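Local coordinates for protein aldehyde dehydrogenase (Listeria monocytogenes, PDB 3K9D) that probably oxidises aldehydes or oxo compounds with NAD or NADP as electron acceptor, at residues 222-227 with 252-257; 289-294 with 336-341; 99-104 with 445-450; 37-42 with 131-136; 53-58 with 69-74. One frame throughout, in Å; residues are numbered along the deposited sequence.

Contact 1 of 5, residues 222-227 with 252-257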
# COMPACT_ATOMS: atom_id res chain seq x y z
N GLY A 222 -6.81 -22.34 4.36
CA GLY A 222 -8.10 -22.32 3.69
C GLY A 222 -8.93 -23.57 3.86
O GLY A 222 -8.48 -24.66 3.50
N PRO A 223 -10.16 -23.43 4.42
CA PRO A 223 -11.13 -24.52 4.37
C PRO A 223 -11.61 -24.78 2.95
O PRO A 223 -11.66 -23.85 2.12
CB PRO A 223 -12.31 -24.01 5.23
CG PRO A 223 -11.74 -22.89 6.05
CD PRO A 223 -10.69 -22.26 5.15
N ALA A 224 -11.95 -26.04 2.66
CA ALA A 224 -12.63 -26.40 1.40
C ALA A 224 -13.99 -26.96 1.73
O ALA A 224 -14.10 -28.08 2.22
CB ALA A 224 -11.82 -27.43 0.61
N PHE A 225 -15.03 -26.18 1.47
CA PHE A 225 -16.41 -26.58 1.76
C PHE A 225 -17.00 -27.29 0.52
O PHE A 225 -17.29 -26.67 -0.50
CB PHE A 225 -17.24 -25.35 2.22
CG PHE A 225 -18.72 -25.63 2.44
CD1 PHE A 225 -19.17 -26.84 2.96
CD2 PHE A 225 -19.66 -24.65 2.15
CE1 PHE A 225 -20.52 -27.07 3.14
CE2 PHE A 225 -21.02 -24.86 2.35
CZ PHE A 225 -21.45 -26.09 2.84
N ILE A 226 -17.14 -28.60 0.62
CA ILE A 226 -17.84 -29.34 -0.42
C ILE A 226 -19.30 -29.27 -0.02
O ILE A 226 -19.75 -30.01 0.86
CB ILE A 226 -17.39 -30.82 -0.51
CG1 ILE A 226 -15.87 -30.94 -0.65
CG2 ILE A 226 -18.12 -31.51 -1.65
CD1 ILE A 226 -15.37 -32.41 -0.63
N GLU A 227 -20.01 -28.33 -0.65
CA GLU A 227 -21.40 -28.09 -0.35
C GLU A 227 -22.21 -29.20 -1.03
O GLU A 227 -21.70 -29.86 -1.94
CB GLU A 227 -21.76 -26.68 -0.82
CG GLU A 227 -23.15 -26.20 -0.44
CD GLU A 227 -24.17 -26.49 -1.51
OE1 GLU A 227 -23.79 -26.58 -2.70
OE2 GLU A 227 -25.36 -26.62 -1.16
N ALA A 252 -1.94 -21.39 -0.83
CA ALA A 252 -3.34 -21.35 -1.24
C ALA A 252 -4.01 -22.76 -1.28
O ALA A 252 -5.22 -22.88 -1.51
CB ALA A 252 -3.47 -20.64 -2.57
N SER A 253 -3.23 -23.79 -0.98
CA SER A 253 -3.75 -25.16 -0.86
C SER A 253 -4.61 -25.32 0.40
O SER A 253 -4.44 -24.57 1.39
CB SER A 253 -2.62 -26.18 -0.93
OG SER A 253 -1.81 -26.17 0.23
N GLU A 254 -5.53 -26.28 0.34
CA GLU A 254 -6.54 -26.57 1.36
C GLU A 254 -5.91 -27.02 2.67
O GLU A 254 -4.87 -27.66 2.66
CB GLU A 254 -7.46 -27.70 0.86
CG GLU A 254 -8.20 -27.44 -0.45
CD GLU A 254 -7.39 -27.62 -1.74
OE1 GLU A 254 -6.19 -27.95 -1.69
OE2 GLU A 254 -7.97 -27.42 -2.83
N GLN A 255 -6.54 -26.71 3.81
CA GLN A 255 -6.04 -27.16 5.10
C GLN A 255 -7.07 -27.97 5.89
O GLN A 255 -6.74 -28.74 6.81
CB GLN A 255 -5.52 -25.97 5.92
CG GLN A 255 -4.24 -25.36 5.35
CD GLN A 255 -3.06 -26.32 5.45
OE1 GLN A 255 -3.00 -27.14 6.36
NE2 GLN A 255 -2.10 -26.21 4.52
N SER A 256 -8.33 -27.81 5.50
CA SER A 256 -9.41 -28.60 6.05
C SER A 256 -10.45 -28.87 4.96
O SER A 256 -10.51 -28.16 3.95
CB SER A 256 -10.06 -27.91 7.27
OG SER A 256 -10.62 -26.66 6.95
N VAL A 257 -11.22 -29.95 5.17
CA VAL A 257 -12.41 -30.22 4.40
C VAL A 257 -13.62 -30.05 5.33
O VAL A 257 -13.65 -30.58 6.43
CB VAL A 257 -12.41 -31.64 3.73
CG1 VAL A 257 -13.66 -31.83 2.87
CG2 VAL A 257 -11.16 -31.84 2.86
O HOH W 1 -5.03 -21.84 2.05
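Gln255 N donates to Gly222 O over 2.8 Å and Ala224 N to Ser256 O over 2.9 Å, the two direct backbone bonds between 222-227 and 252-257. Gly222 O has a second neighbour in Glu254 CA, a CA-H...O contact of 3.5 Å. Where the two chains begin to part, a water accepts from Gly222 N and donates to Ser253 O, bridging a gap too wide for a direct bond. Glu254 CB starts 4.2 Å from Gly222 O. The next atom, CG, lies beside the backbone N and anti to the carbonyl carbon (chi1 -58°), and rests against Ala224 CB at 3.8 Å. A bend at chi2 (79°) then turns CD out of the contact, and the buried carboxylate is held at both oxygens: OE1 by Ser242 OG and OE2 by Gly403 N. Strands 223-226 and 256-260 are parallel neighbours in a seven-stranded parallel sheet, and helix 232-243 links them, making a beta-alpha-beta unit of the aldehyde dehydrogenase fold. Pro223 and Ser256 pair on the face covered by Ile365 of helix 355-368, where Ser256 OG comes within 3.4 Å of Pro223 CA. Ala224 and Val257 pair on the other face. There Ile226 reaches in with its terminal methyl, CD1, which meets Val257 CG1 at 3.9 Å while the same side chain also packs on Ile232 and Ile239 of the connecting helix.

Contact 2 of 5, residues 289-294 with 336-341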
# COMPACT_ATOMS: atom_id res chain seq x y z
N LYS A 289 0.19 -34.48 18.29
CA LYS A 289 1.29 -34.28 19.24
C LYS A 289 2.62 -34.01 18.53
O LYS A 289 3.38 -33.13 18.94
CB LYS A 289 1.42 -35.49 20.19
CG LYS A 289 0.26 -35.62 21.18
CD LYS A 289 0.44 -36.84 22.08
CE LYS A 289 -0.70 -36.96 23.07
NZ LYS A 289 -0.75 -38.30 23.71
N PHE A 290 2.88 -34.73 17.44
CA PHE A 290 4.10 -34.51 16.64
C PHE A 290 4.14 -33.17 15.87
O PHE A 290 5.18 -32.49 15.84
CB PHE A 290 4.33 -35.68 15.67
CG PHE A 290 5.57 -35.53 14.85
CD1 PHE A 290 6.83 -35.80 15.41
CD2 PHE A 290 5.50 -35.11 13.53
CE1 PHE A 290 8.00 -35.64 14.66
CE2 PHE A 290 6.66 -34.95 12.77
CZ PHE A 290 7.91 -35.21 13.34
N ILE A 291 3.02 -32.82 15.24
CA ILE A 291 2.86 -31.59 14.46
C ILE A 291 3.01 -30.31 15.32
O ILE A 291 3.68 -29.35 14.90
CB ILE A 291 1.48 -31.56 13.74
CG1 ILE A 291 1.43 -32.49 12.54
CG2 ILE A 291 1.14 -30.17 13.24
CD1 ILE A 291 0.03 -32.52 11.89
N LEU A 292 2.38 -30.29 16.49
CA LEU A 292 2.40 -29.10 17.35
C LEU A 292 3.56 -29.13 18.35
O LEU A 292 3.60 -30.00 19.23
CB LEU A 292 1.06 -28.91 18.06
CG LEU A 292 0.93 -27.66 18.95
CD1 LEU A 292 0.94 -26.37 18.14
CD2 LEU A 292 -0.29 -27.72 19.85
N ARG A 293 4.47 -28.18 18.20
CA ARG A 293 5.63 -27.99 19.08
C ARG A 293 5.21 -27.36 20.42
O ARG A 293 4.16 -26.70 20.49
CB ARG A 293 6.69 -27.11 18.37
CG ARG A 293 7.94 -27.88 17.93
CD ARG A 293 8.36 -27.59 16.50
NE ARG A 293 9.48 -26.66 16.37
CZ ARG A 293 9.44 -25.54 15.65
NH1 ARG A 293 10.49 -24.75 15.57
NH2 ARG A 293 8.33 -25.21 15.00
N PRO A 294 5.99 -27.60 21.50
CA PRO A 294 5.69 -27.03 22.83
C PRO A 294 5.77 -25.49 22.92
O PRO A 294 5.17 -24.91 23.84
CB PRO A 294 6.75 -27.66 23.74
CG PRO A 294 7.22 -28.86 23.00
CD PRO A 294 7.18 -28.47 21.57
N ILE A 336 -4.92 -26.49 18.75
CA ILE A 336 -5.51 -27.49 17.85
C ILE A 336 -4.76 -27.46 16.50
O ILE A 336 -5.10 -26.69 15.60
CB ILE A 336 -7.06 -27.30 17.72
CG1 ILE A 336 -7.79 -27.85 18.96
CG2 ILE A 336 -7.63 -28.05 16.54
CD1 ILE A 336 -7.96 -26.90 20.11
N PRO A 337 -3.71 -28.30 16.37
CA PRO A 337 -2.85 -28.33 15.17
C PRO A 337 -3.56 -28.53 13.80
O PRO A 337 -3.12 -27.95 12.81
CB PRO A 337 -1.88 -29.48 15.45
CG PRO A 337 -2.54 -30.30 16.51
CD PRO A 337 -3.24 -29.27 17.37
N TYR A 338 -4.64 -29.30 13.76
CA TYR A 338 -5.39 -29.51 12.49
C TYR A 338 -6.15 -28.29 11.98
O TYR A 338 -6.44 -28.18 10.78
CB TYR A 338 -6.31 -30.73 12.59
CG TYR A 338 -5.55 -32.01 12.77
CD1 TYR A 338 -4.60 -32.41 11.82
CD2 TYR A 338 -5.74 -32.81 13.89
CE1 TYR A 338 -3.86 -33.58 11.99
CE2 TYR A 338 -5.00 -33.98 14.07
CZ TYR A 338 -4.08 -34.36 13.11
OH TYR A 338 -3.34 -35.52 13.27
N SER A 339 -6.47 -27.37 12.90
CA SER A 339 -7.15 -26.12 12.55
C SER A 339 -6.18 -25.05 12.05
O SER A 339 -6.58 -23.90 11.84
CB SER A 339 -7.94 -25.59 13.76
OG SER A 339 -7.07 -25.05 14.75
N ARG A 340 -4.92 -25.43 11.85
CA ARG A 340 -3.84 -24.50 11.49
C ARG A 340 -3.08 -24.93 10.23
O ARG A 340 -3.31 -26.02 9.68
CB ARG A 340 -2.88 -24.33 12.67
CG ARG A 340 -3.56 -23.86 13.98
CD ARG A 340 -2.59 -23.70 15.13
NE ARG A 340 -1.39 -22.96 14.73
CZ ARG A 340 -0.32 -22.79 15.51
NH1 ARG A 340 0.72 -22.09 15.07
NH2 ARG A 340 -0.28 -23.32 16.73
N GLU A 341 -2.18 -24.07 9.76
CA GLU A 341 -1.52 -24.28 8.48
C GLU A 341 -0.51 -25.43 8.57
O GLU A 341 0.43 -25.39 9.36
CB GLU A 341 -0.88 -22.98 8.00
CG GLU A 341 -0.06 -23.09 6.72
CD GLU A 341 0.85 -21.90 6.54
OE1 GLU A 341 1.77 -21.72 7.36
OE2 GLU A 341 0.63 -21.14 5.59
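Pro337 is the hub of this contact: its ring meets Ile291 and Leu292 together, just where helix 281-291 gives out. Pro337 CB does most of the touching, lying 3.8 Å from Ile291 CG2 and 4.0 Å from Leu292 CB. The Leu292 side chain crosses the proline at about a right angle, and its CD2 stands 4.2 Å from Pro337 CD. Leu292 is the first residue to leave the helical conformation. Its CG, anti to the backbone N (chi1 -178°), lies nearer to Arg340 than CB does, and from there the other methyl, CD1, approaches the guanidinium, 3.6 Å from Arg340 NH2. That group is tied down by polar partners: NE forms a salt bridge with Glu369, while NH2 bonds to Gly296 O and Ala334 O. Ile291 uses a second branch as well, CD1 meeting Tyr338 CE1 at 4.0 Å. The tyrosine hydroxyl bonds to Ala284 O, so this ring is linked to the same helix by a polar as well as an apolar contact. Within the turn, Ile336 O accepts from both N and OG of Ser339; the hydroxyl OG lies 2.7 Å from that oxygen, in the carbonyl plane on a lone pair. The whole is an apolar junction between the C-terminal end of a helix and a proline-led 3-10 turn, in the loop that leads into strand 346-352 of the parallel sheet.

Contact 3 of 5, residues 99-104 with 445-450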
# COMPACT_ATOMS: atom_id res chain seq x y z
N GLU A 99 -10.58 15.74 -21.37
CA GLU A 99 -11.81 16.28 -20.77
C GLU A 99 -11.56 16.79 -19.36
O GLU A 99 -11.95 17.91 -19.02
CB GLU A 99 -12.92 15.21 -20.73
CG GLU A 99 -13.16 14.43 -22.03
CD GLU A 99 -13.20 15.31 -23.27
OE1 GLU A 99 -14.06 16.22 -23.33
OE2 GLU A 99 -12.37 15.10 -24.18
N LYS A 100 -10.92 15.96 -18.54
CA LYS A 100 -10.55 16.34 -17.18
C LYS A 100 -9.26 17.19 -17.13
O LYS A 100 -8.99 17.85 -16.12
CB LYS A 100 -10.41 15.10 -16.30
CG LYS A 100 -11.74 14.58 -15.76
CD LYS A 100 -11.52 13.56 -14.66
CE LYS A 100 -12.78 13.37 -13.80
NZ LYS A 100 -13.86 12.60 -14.50
N LYS A 101 -8.50 17.15 -18.23
CA LYS A 101 -7.18 17.79 -18.36
C LYS A 101 -6.20 17.23 -17.34
O LYS A 101 -5.52 17.98 -16.63
CB LYS A 101 -7.28 19.32 -18.32
CG LYS A 101 -7.72 19.92 -19.63
CD LYS A 101 -7.96 21.41 -19.51
CE LYS A 101 -9.45 21.73 -19.45
NZ LYS A 101 -10.10 21.70 -20.80
N VAL A 102 -6.15 15.90 -17.27
CA VAL A 102 -5.29 15.15 -16.36
C VAL A 102 -4.56 14.05 -17.15
O VAL A 102 -5.20 13.19 -17.77
CB VAL A 102 -6.08 14.50 -15.19
CG1 VAL A 102 -5.15 13.70 -14.27
CG2 VAL A 102 -6.86 15.53 -14.38
N MET A 103 -3.23 14.07 -17.12
CA MET A 103 -2.41 13.03 -17.71
C MET A 103 -1.89 12.13 -16.60
O MET A 103 -1.70 12.59 -15.47
CB MET A 103 -1.23 13.63 -18.48
CG MET A 103 -1.62 14.74 -19.46
SD MET A 103 -0.32 15.12 -20.66
CE MET A 103 0.89 15.98 -19.66
N GLU A 104 -1.65 10.85 -16.92
CA GLU A 104 -1.10 9.89 -15.95
C GLU A 104 0.17 9.24 -16.49
O GLU A 104 0.23 8.82 -17.65
CB GLU A 104 -2.13 8.81 -15.58
CG GLU A 104 -3.39 9.34 -14.94
CD GLU A 104 -4.30 8.26 -14.38
OE1 GLU A 104 -3.85 7.11 -14.16
OE2 GLU A 104 -5.49 8.57 -14.15
N ILE A 445 -0.66 14.73 -13.82
CA ILE A 445 -0.31 16.07 -14.27
C ILE A 445 -1.63 16.72 -14.63
O ILE A 445 -2.31 16.27 -15.55
CB ILE A 445 0.66 16.05 -15.48
CG1 ILE A 445 1.92 15.26 -15.12
CG2 ILE A 445 1.01 17.47 -15.94
CD1 ILE A 445 1.85 13.77 -15.43
N ALA A 446 -1.99 17.76 -13.87
CA ALA A 446 -3.32 18.35 -13.96
C ALA A 446 -3.28 19.85 -14.19
O ALA A 446 -2.51 20.56 -13.54
CB ALA A 446 -4.11 18.04 -12.70
N THR A 447 -4.13 20.30 -15.12
CA THR A 447 -4.29 21.70 -15.50
C THR A 447 -5.45 22.35 -14.76
O THR A 447 -6.51 21.74 -14.62
CB THR A 447 -4.53 21.80 -17.04
OG1 THR A 447 -3.47 21.14 -17.73
CG2 THR A 447 -4.61 23.25 -17.51
N GLY A 448 -5.24 23.59 -14.30
CA GLY A 448 -6.29 24.38 -13.66
C GLY A 448 -7.54 24.54 -14.49
O GLY A 448 -7.47 24.87 -15.68
N VAL A 449 -8.68 24.28 -13.86
CA VAL A 449 -9.99 24.41 -14.51
C VAL A 449 -10.88 25.43 -13.78
O VAL A 449 -11.97 25.77 -14.25
CB VAL A 449 -10.70 23.02 -14.64
CG1 VAL A 449 -9.96 22.10 -15.63
CG2 VAL A 449 -10.86 22.33 -13.28
N LEU A 450 -10.39 25.91 -12.64
CA LEU A 450 -11.15 26.79 -11.76
C LEU A 450 -10.24 27.78 -11.07
O LEU A 450 -9.04 27.55 -10.97
CB LEU A 450 -11.91 25.97 -10.70
CG LEU A 450 -13.26 25.32 -11.00
CD1 LEU A 450 -13.90 24.86 -9.71
CD2 LEU A 450 -14.23 26.23 -11.75
O HOH W 2 -7.40 19.28 -13.94
O HOH W 3 -2.58 18.34 -17.74
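Lys101, which bonds to Thr447 across the contact, takes up a positive phi (60°): together with Val102 it faces Asp97 in a G1 beta bulge, an irregularity that belongs to the pairing with strand 92-97. Lys101 O receives Thr447 N at 3.1 Å, and the pairing with 445-447 stays regular and antiparallel. Met103 and Ile445 form the hydrogen-bonded pair, with Met103 N to Ile445 O at 2.9 Å and Ile445 N to Met103 O at 2.9 Å. On their face of the sheet Met103 CE touches Ile445 CG2 at 4.0 Å; on the other, Val102 CG2 meets Ala446 CB at 4.1 Å. One water donates to both Lys101 O and Ile445 O and also bonds to Thr447 OG1, and a second links Lys100 O to Thr447 O. Further out, Lys101 CE lies 3.9 Å from Val449 CG1. Lys100 O bonds to Asn413 of the second subunit, and residues 445-447 pair in parallel with a strand of that subunit. The contact thus forms part of the projecting antiparallel arm by which aldehyde dehydrogenases continue a sheet from one subunit into the next.

Contact 4 of 5, residues 37-42 with 131-136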
# COMPACT_ATOMS: atom_id res chain seq x y z
N ASP A 37 10.29 -4.50 -22.21
CA ASP A 37 9.58 -5.73 -22.54
C ASP A 37 10.48 -6.77 -23.19
O ASP A 37 10.27 -7.97 -23.00
CB ASP A 37 8.35 -5.47 -23.42
CG ASP A 37 7.24 -4.75 -22.68
OD1 ASP A 37 7.28 -4.73 -21.42
OD2 ASP A 37 6.33 -4.20 -23.34
N THR A 38 11.47 -6.29 -23.94
CA THR A 38 12.55 -7.11 -24.48
C THR A 38 13.34 -7.84 -23.39
O THR A 38 13.63 -9.02 -23.52
CB THR A 38 13.50 -6.25 -25.37
OG1 THR A 38 12.80 -5.86 -26.56
CG2 THR A 38 14.75 -7.02 -25.78
N ILE A 39 13.68 -7.14 -22.32
CA ILE A 39 14.37 -7.72 -21.17
C ILE A 39 13.48 -8.72 -20.42
O ILE A 39 13.93 -9.81 -20.09
CB ILE A 39 14.86 -6.61 -20.21
CG1 ILE A 39 15.95 -5.78 -20.88
CG2 ILE A 39 15.36 -7.20 -18.88
CD1 ILE A 39 15.98 -4.32 -20.40
N VAL A 40 12.22 -8.33 -20.17
CA VAL A 40 11.20 -9.17 -19.53
C VAL A 40 11.05 -10.53 -20.25
O VAL A 40 11.06 -11.59 -19.61
CB VAL A 40 9.84 -8.42 -19.50
CG1 VAL A 40 8.65 -9.36 -19.24
CG2 VAL A 40 9.87 -7.31 -18.44
N LYS A 41 10.95 -10.48 -21.58
CA LYS A 41 10.85 -11.68 -22.42
C LYS A 41 12.10 -12.57 -22.31
O LYS A 41 11.99 -13.80 -22.28
CB LYS A 41 10.55 -11.27 -23.88
CG LYS A 41 10.94 -12.27 -25.00
CD LYS A 41 9.86 -13.28 -25.30
CE LYS A 41 9.77 -13.57 -26.79
NZ LYS A 41 10.98 -14.28 -27.33
N ALA A 42 13.27 -11.94 -22.23
CA ALA A 42 14.54 -12.67 -22.06
C ALA A 42 14.63 -13.38 -20.71
O ALA A 42 15.20 -14.47 -20.61
CB ALA A 42 15.70 -11.74 -22.23
N ILE A 131 8.01 -9.24 -12.80
CA ILE A 131 7.08 -8.15 -12.47
C ILE A 131 7.76 -6.82 -12.04
O ILE A 131 7.30 -5.74 -12.41
CB ILE A 131 5.94 -8.60 -11.50
CG1 ILE A 131 6.47 -9.00 -10.11
CG2 ILE A 131 5.15 -9.77 -12.15
CD1 ILE A 131 5.42 -9.13 -9.06
N SER A 132 8.87 -6.91 -11.29
CA SER A 132 9.65 -5.72 -10.90
C SER A 132 10.28 -5.04 -12.10
O SER A 132 10.10 -3.84 -12.30
CB SER A 132 10.74 -6.07 -9.88
OG SER A 132 10.17 -6.67 -8.73
N ILE A 133 11.00 -5.82 -12.91
CA ILE A 133 11.62 -5.33 -14.14
C ILE A 133 10.58 -4.76 -15.12
O ILE A 133 10.82 -3.70 -15.73
CB ILE A 133 12.51 -6.42 -14.82
CG1 ILE A 133 13.73 -6.77 -13.96
CG2 ILE A 133 12.93 -5.99 -16.22
CD1 ILE A 133 14.86 -5.72 -13.97
N LYS A 134 9.43 -5.44 -15.23
CA LYS A 134 8.30 -4.97 -16.06
C LYS A 134 7.83 -3.57 -15.70
O LYS A 134 7.44 -2.79 -16.59
CB LYS A 134 7.11 -5.94 -15.95
CG LYS A 134 5.86 -5.56 -16.76
CD LYS A 134 6.12 -5.47 -18.26
CE LYS A 134 4.90 -4.91 -18.97
NZ LYS A 134 4.76 -5.27 -20.42
N ALA A 135 7.88 -3.24 -14.41
CA ALA A 135 7.46 -1.93 -13.93
C ALA A 135 8.61 -0.90 -13.85
O ALA A 135 8.41 0.23 -13.40
CB ALA A 135 6.73 -2.07 -12.60
N GLY A 136 9.81 -1.31 -14.31
CA GLY A 136 10.98 -0.42 -14.40
C GLY A 136 11.82 -0.32 -13.14
O GLY A 136 12.56 0.66 -12.95
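Val40 and Ile39 of helix 33-49 carry the apolar part of the contact, against Ile133 and the backbone of Lys134. Val40 CG2, anti to its own carbonyl carbon, packs on Lys134 CA at 3.7 Å and on Ile133 CG2 at 4.0 Å. Ile133 CG2 thus meets two branched residues at once, because Ile39 CG2 approaches it at 3.8 Å, the two isoleucine side chains crossing at about a right angle. The ionic part lies one helical turn earlier, where Lys134 NZ forms a salt bridge with Asp37 OD1 at 2.8 Å. The lysine CG is anti to the backbone N (chi1 179°), and a bend at chi2 sets CD 3.4 Å from Asp37 OD1. The ammonium approaches that oxygen from above the carboxylate plane, 41° out of it. Asp37 OD1 has a second partner in Gln33 NE2, and Lys134 NZ also donates to Ile85 O and Met88 O. Within 131-136 the helix ends in a Schellman motif, with Gly136 at positive phi and its N bonded to Ile133 O. The lysine is buried, yet its nitrogen has one carboxylate and two carbonyl oxygens as partners, so it is probably charged, and an acid this close would be expected to stay ionised. Lys134 NZ thus links helix 33-49, through Asp37, with the end of helix 67-85, through Ile85 O.

Contact 5 of 5, residues 53-58 with 69-74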
# COMPACT_ATOMS: atom_id res chain seq x y z
N LYS A 53 16.43 -27.83 -14.39
CA LYS A 53 17.63 -27.51 -13.62
C LYS A 53 17.34 -26.92 -12.24
O LYS A 53 17.87 -27.39 -11.23
CB LYS A 53 18.54 -26.56 -14.41
CG LYS A 53 19.75 -26.12 -13.62
CD LYS A 53 20.83 -25.50 -14.48
CE LYS A 53 22.12 -25.43 -13.69
NZ LYS A 53 23.12 -24.54 -14.35
N LEU A 54 16.51 -25.88 -12.23
CA LEU A 54 16.21 -25.12 -11.03
C LEU A 54 15.28 -25.87 -10.08
O LEU A 54 15.50 -25.86 -8.86
CB LEU A 54 15.63 -23.76 -11.40
CG LEU A 54 16.61 -22.88 -12.18
CD1 LEU A 54 15.90 -21.62 -12.68
CD2 LEU A 54 17.86 -22.54 -11.32
N ALA A 55 14.26 -26.53 -10.63
CA ALA A 55 13.38 -27.43 -9.86
C ALA A 55 14.17 -28.52 -9.13
O ALA A 55 13.95 -28.74 -7.95
CB ALA A 55 12.34 -28.08 -10.76
N LYS A 56 15.10 -29.18 -9.84
CA LYS A 56 15.95 -30.22 -9.22
C LYS A 56 16.87 -29.66 -8.14
O LYS A 56 16.99 -30.27 -7.08
CB LYS A 56 16.76 -31.02 -10.25
CG LYS A 56 17.41 -32.32 -9.71
CD LYS A 56 16.45 -33.15 -8.83
CE LYS A 56 16.98 -34.54 -8.58
NZ LYS A 56 16.70 -35.02 -7.20
N MET A 57 17.52 -28.51 -8.40
CA MET A 57 18.34 -27.82 -7.39
C MET A 57 17.54 -27.56 -6.09
O MET A 57 17.99 -27.93 -5.00
CB MET A 57 18.94 -26.51 -7.93
CG MET A 57 20.09 -26.69 -8.92
SD MET A 57 20.91 -25.17 -9.48
CE MET A 57 22.11 -24.97 -8.16
N ALA A 58 16.36 -26.98 -6.23
CA ALA A 58 15.52 -26.62 -5.09
C ALA A 58 15.04 -27.86 -4.32
O ALA A 58 15.01 -27.85 -3.08
CB ALA A 58 14.33 -25.78 -5.54
N ASP A 69 6.52 -31.44 -9.88
CA ASP A 69 5.67 -30.31 -9.47
C ASP A 69 6.38 -28.95 -9.45
O ASP A 69 5.78 -27.95 -9.84
CB ASP A 69 4.99 -30.61 -8.13
CG ASP A 69 3.93 -31.73 -8.23
OD1 ASP A 69 3.54 -32.14 -9.35
OD2 ASP A 69 3.46 -32.19 -7.18
N LYS A 70 7.63 -28.93 -9.01
CA LYS A 70 8.47 -27.72 -9.04
C LYS A 70 8.81 -27.26 -10.46
O LYS A 70 9.05 -26.07 -10.68
CB LYS A 70 9.76 -27.94 -8.24
CG LYS A 70 9.68 -27.56 -6.78
CD LYS A 70 10.62 -28.42 -5.94
CE LYS A 70 11.09 -27.70 -4.68
NZ LYS A 70 9.93 -27.07 -3.92
N VAL A 71 8.85 -28.19 -11.42
CA VAL A 71 9.03 -27.84 -12.85
C VAL A 71 7.81 -27.05 -13.34
O VAL A 71 7.96 -26.01 -13.97
CB VAL A 71 9.31 -29.07 -13.77
CG1 VAL A 71 9.32 -28.69 -15.25
CG2 VAL A 71 10.61 -29.75 -13.41
N ILE A 72 6.62 -27.53 -13.02
CA ILE A 72 5.35 -26.83 -13.31
C ILE A 72 5.32 -25.41 -12.68
O ILE A 72 4.86 -24.45 -13.32
CB ILE A 72 4.13 -27.69 -12.85
CG1 ILE A 72 4.03 -28.98 -13.69
CG2 ILE A 72 2.81 -26.92 -12.96
CD1 ILE A 72 3.27 -30.09 -12.99
N LYS A 73 5.84 -25.28 -11.46
CA LYS A 73 5.88 -23.98 -10.76
C LYS A 73 6.83 -23.03 -11.45
O LYS A 73 6.59 -21.83 -11.51
CB LYS A 73 6.31 -24.17 -9.32
CG LYS A 73 5.29 -24.86 -8.45
CD LYS A 73 5.93 -25.44 -7.21
CE LYS A 73 6.28 -24.36 -6.23
NZ LYS A 73 6.78 -24.91 -4.94
N ASN A 74 7.91 -23.60 -11.98
CA ASN A 74 8.87 -22.85 -12.76
C ASN A 74 8.31 -22.42 -14.10
O ASN A 74 8.58 -21.30 -14.54
CB ASN A 74 10.18 -23.62 -12.90
CG ASN A 74 11.09 -23.42 -11.70
OD1 ASN A 74 10.88 -22.52 -10.90
ND2 ASN A 74 12.12 -24.25 -11.60
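Val71 CG1 lies anti to the backbone N (chi1 173°), which sends the other methyl, CG2, against Ala55 CB at 3.6 Å. In Lys70 the chain stays near extended beyond CB until a bend at chi4 (49°), which turns NZ off toward its salt-bridge partner Asp246. The two segments belong to consecutive helices, 51-62 and 67-85, joined by a short connection in the helical part of the aldehyde dehydrogenase fold. Their short axes come within 8.3 Å and run at 130° to one another. Such closeness suits the alanines of the first helix: the CA atoms of Ala55 and Lys70 are 5.0 Å apart, and Ala55 CB rests against Lys70 CB, 3.6 Å away, and the backbone N of Val71. The Lys70 chain goes on to helix 51-62, where its CE meets Ala58 CB at 3.9 Å. Lysine here therefore packs with its methylenes and carries its charge beyond the interface, where Lys73 shares the same acid, Asp246. Asn74 closes the other end of the contact. Its OD1 is bonded to Thr122 OG1 and its ND2 to Arg51 O, so both ends of the amide are held. ND2 also sits 3.3 Å from Ala55 N, a meeting of two donors and no bond, and it touches Leu54 CB at 3.5 Å.

In the fold
Contacts 1 and 2 belong to the same parallel-sheet region: their centres are 17 Å apart and they touch, Gln255 OE1 lying 3.5 Å from Arg340 O. Contacts 4 and 5 join helices in the other part of the chain, with centres 22 Å apart; contact 5 is nested in the loop that contact 4 closes. Contact 3 stands out on the arm, its centre 30 Å from that of contact 4 and 57 Å from that of contact 2. Contacts 5 and 1 come within about 10 Å between nearest atoms. In this family the active site lies between the cofactor-binding and catalytic domains, but none of the five contacts is identified with it.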